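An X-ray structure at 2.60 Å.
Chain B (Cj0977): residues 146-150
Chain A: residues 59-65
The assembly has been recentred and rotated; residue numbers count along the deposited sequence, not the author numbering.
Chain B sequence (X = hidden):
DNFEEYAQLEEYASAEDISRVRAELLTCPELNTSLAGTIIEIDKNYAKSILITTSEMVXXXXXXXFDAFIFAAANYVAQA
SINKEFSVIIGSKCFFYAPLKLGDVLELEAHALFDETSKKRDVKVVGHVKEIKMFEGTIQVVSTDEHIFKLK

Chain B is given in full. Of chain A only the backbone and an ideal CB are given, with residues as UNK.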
# COMPACT_ATOMS: atom_id res chain seq x y z
N GLU B 146 -19.97 11.37 9.74
CA GLU B 146 -20.17 10.23 10.62
C GLU B 146 -19.23 9.11 10.14
O GLU B 146 -18.91 9.05 8.96
CB GLU B 146 -21.62 9.83 10.48
CG GLU B 146 -22.08 8.67 11.29
CD GLU B 146 -23.58 8.74 11.54
OE1 GLU B 146 -24.07 7.98 12.41
OE2 GLU B 146 -24.25 9.55 10.85
N HIS B 147 -18.77 8.23 11.02
CA HIS B 147 -17.87 7.15 10.60
C HIS B 147 -18.47 6.33 9.44
O HIS B 147 -19.67 6.03 9.46
CB HIS B 147 -17.58 6.23 11.80
CG HIS B 147 -16.40 5.33 11.59
ND1 HIS B 147 -16.50 4.09 11.02
CD2 HIS B 147 -15.08 5.52 11.85
CE1 HIS B 147 -15.30 3.53 10.95
NE2 HIS B 147 -14.42 4.38 11.46
N ILE B 148 -17.67 5.94 8.43
CA ILE B 148 -18.27 5.15 7.33
C ILE B 148 -19.08 3.97 7.86
O ILE B 148 -20.09 3.62 7.29
CB ILE B 148 -17.28 4.54 6.28
CG1 ILE B 148 -15.84 4.83 6.61
CG2 ILE B 148 -17.68 4.85 4.82
CD1 ILE B 148 -15.22 3.64 7.26
N PHE B 149 -18.62 3.35 8.94
CA PHE B 149 -19.20 2.07 9.34
C PHE B 149 -20.64 2.17 9.76
O PHE B 149 -21.32 1.17 9.94
CB PHE B 149 -18.37 1.41 10.42
CG PHE B 149 -17.13 0.76 9.90
CD1 PHE B 149 -16.04 0.54 10.72
CD2 PHE B 149 -17.06 0.37 8.57
CE1 PHE B 149 -14.92 -0.07 10.24
CE2 PHE B 149 -15.94 -0.22 8.09
CZ PHE B 149 -14.86 -0.45 8.92
N LYS B 150 -21.08 3.41 9.94
CA LYS B 150 -22.45 3.74 10.30
C LYS B 150 -23.16 4.33 9.08
O LYS B 150 -24.30 4.79 9.18
CB LYS B 150 -22.42 4.78 11.42
CG LYS B 150 -21.69 4.33 12.69
CD LYS B 150 -22.07 5.16 13.93
CE LYS B 150 -23.19 4.50 14.75
NZ LYS B 150 -23.39 5.14 16.10
N UNK A 59 -6.68 2.12 11.35
CA UNK A 59 -6.50 3.56 11.24
C UNK A 59 -7.01 4.24 12.49
O UNK A 59 -6.55 5.31 12.85
CB UNK A 59 -7.21 4.11 10.00
N UNK A 60 -7.98 3.61 13.15
CA UNK A 60 -8.63 4.21 14.29
C UNK A 60 -9.05 3.19 15.36
O UNK A 60 -8.75 2.00 15.24
CB UNK A 60 -9.85 5.00 13.81
N UNK A 61 -9.73 3.65 16.40
CA UNK A 61 -10.13 2.75 17.45
C UNK A 61 -11.51 2.17 17.20
O UNK A 61 -12.13 1.64 18.10
CB UNK A 61 -10.10 3.47 18.80
N UNK A 62 -11.98 2.27 15.95
CA UNK A 62 -13.27 1.72 15.55
C UNK A 62 -13.15 0.48 14.68
O UNK A 62 -14.14 -0.06 14.22
CB UNK A 62 -14.08 2.79 14.80
N UNK A 63 -11.92 0.04 14.44
CA UNK A 63 -11.68 -1.16 13.64
C UNK A 63 -11.54 -0.90 12.15
O UNK A 63 -11.54 -1.82 11.36
CB UNK A 63 -12.82 -2.16 13.86
N UNK A 64 -11.42 0.36 11.76
CA UNK A 64 -11.30 0.70 10.37
C UNK A 64 -9.86 0.40 9.93
O UNK A 64 -8.91 0.78 10.60
CB UNK A 64 -11.67 2.16 10.13
N UNK A 65 -9.72 -0.30 8.82
CA UNK A 65 -8.45 -0.77 8.33
C UNK A 65 -7.91 0.22 7.30
O UNK A 65 -8.57 0.51 6.31
CB UNK A 65 -8.58 -2.17 7.73

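Chain B meets the loop of chain A with three side chains from a short turn. B:His147 and B:Phe149 point toward the loop, and B:Ile148 leaves its backbone sideways but brings its end nearer. The backbone NH of B:Phe149 donates to B:His147 ND1 (3.1 Å, N to ND1), which leaves NE2 as the nitrogen carrying a proton for the partner chain.

Position 59 has nothing of chain B within 5.5 Å of its ideal CB, so the contact sets no preference. The residue is alanine; its backbone N donates to the backbone O of position 64 (2.7 Å, N to O), helping to close the loop.

At position 60 CA-to-CB points toward chain B, and the ideal CB lies 5.2 Å from B:His147 NE2. That gap suits a short side chain ending in an acceptor: aspartate or asparagine would fit, and aspartate adds a charge favourable to a histidine donor. The deposited residue is aspartate, chi1 p. OD2 of A:Asp60 accepts from B:His147 NE2 at 2.9 Å, near the plane of the ring, where the N-H bond lies. OD1 of A:Asp60 turns back to its own loop, accepting from the backbone N of position 62 at 2.8 Å. The same A:Asp60 OD1 also accepts from the backbone N of position 64, at 3.2 Å. One carboxylate therefore both organises the loop and holds the histidine.

Position 61 is out of reach of chain B, and many polar residues would serve. It is aspartate.

Position 62 points toward chain B, its ideal CB 3.7 Å from B:His147 NE2 and 5.1 Å from B:Phe149 CD1. The first carbon must pack beside the imidazole, but beyond it lies open space, so a flexible side chain with a polar end suits well; glutamine, glutamate, lysine or arginine are all plausible. Glutamine is found. CB of A:Gln62 makes an off-centre CH-pi contact, 4.1 Å from the centroid of the B:His147 ring, while the amide NE2 of A:Gln62 reaches back to A:Asp61 OD2 (2.5 Å).

Position 63 has phi/psi of 89/11, a positive phi that favours glycine. An ideal CB here would be jammed against the carbonyl O of position 62, which by itself calls for glycine; B:Phe149 CE1, at 4.7 Å from that CB, is a lesser consideration. Glycine is what occurs, and its carbonyl C lies 4.0 Å from B:Phe149 CE1, at the ring edge.

Position 64 points toward chain B, with its ideal CB 3.8 Å from B:His147 NE2, 3.9 Å from B:Phe149 CE1 and 4.8 Å from B:Ile148 CD1. Such surroundings favour a medium-sized apolar side chain: leucine, isoleucine, valine or methionine. The residue is leucine, chi1 t. CD1 of A:Leu64 approaches B:Ile148 CD1 very closely, at 3.1 Å, and lies 3.7 Å from B:Phe149 CZ, so this one methyl touches both apolar side chains.

Position 65 directs its CB sideways, with nothing of chain B within 5.5 Å, and chain B does not dictate the choice. It is isoleucine, whose side chain makes no contact with the chain B stretch.

Chain A 59-65: ADDQGLI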
# COMPACT_ATOMS: atom_id res chain seq x y z
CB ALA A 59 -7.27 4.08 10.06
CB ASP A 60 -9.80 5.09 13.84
CG ASP A 60 -10.94 4.30 13.19
OD1 ASP A 60 -11.07 3.07 13.42
OD2 ASP A 60 -11.73 4.93 12.45
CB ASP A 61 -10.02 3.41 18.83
CG ASP A 61 -11.04 4.52 19.04
OD1 ASP A 61 -11.11 5.05 20.18
OD2 ASP A 61 -11.77 4.89 18.08
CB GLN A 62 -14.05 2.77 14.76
CG GLN A 62 -14.13 4.13 15.46
CD GLN A 62 -14.89 4.05 16.76
OE1 GLN A 62 -16.09 3.80 16.76
NE2 GLN A 62 -14.19 4.27 17.89
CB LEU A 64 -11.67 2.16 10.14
CG LEU A 64 -11.45 2.75 8.74
CD1 LEU A 64 -12.53 2.25 7.85
CD2 LEU A 64 -11.46 4.28 8.83
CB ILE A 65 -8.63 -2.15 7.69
CG1 ILE A 65 -9.20 -3.12 8.71
CG2 ILE A 65 -7.33 -2.69 7.17
CD1 ILE A 65 -8.17 -3.67 9.74
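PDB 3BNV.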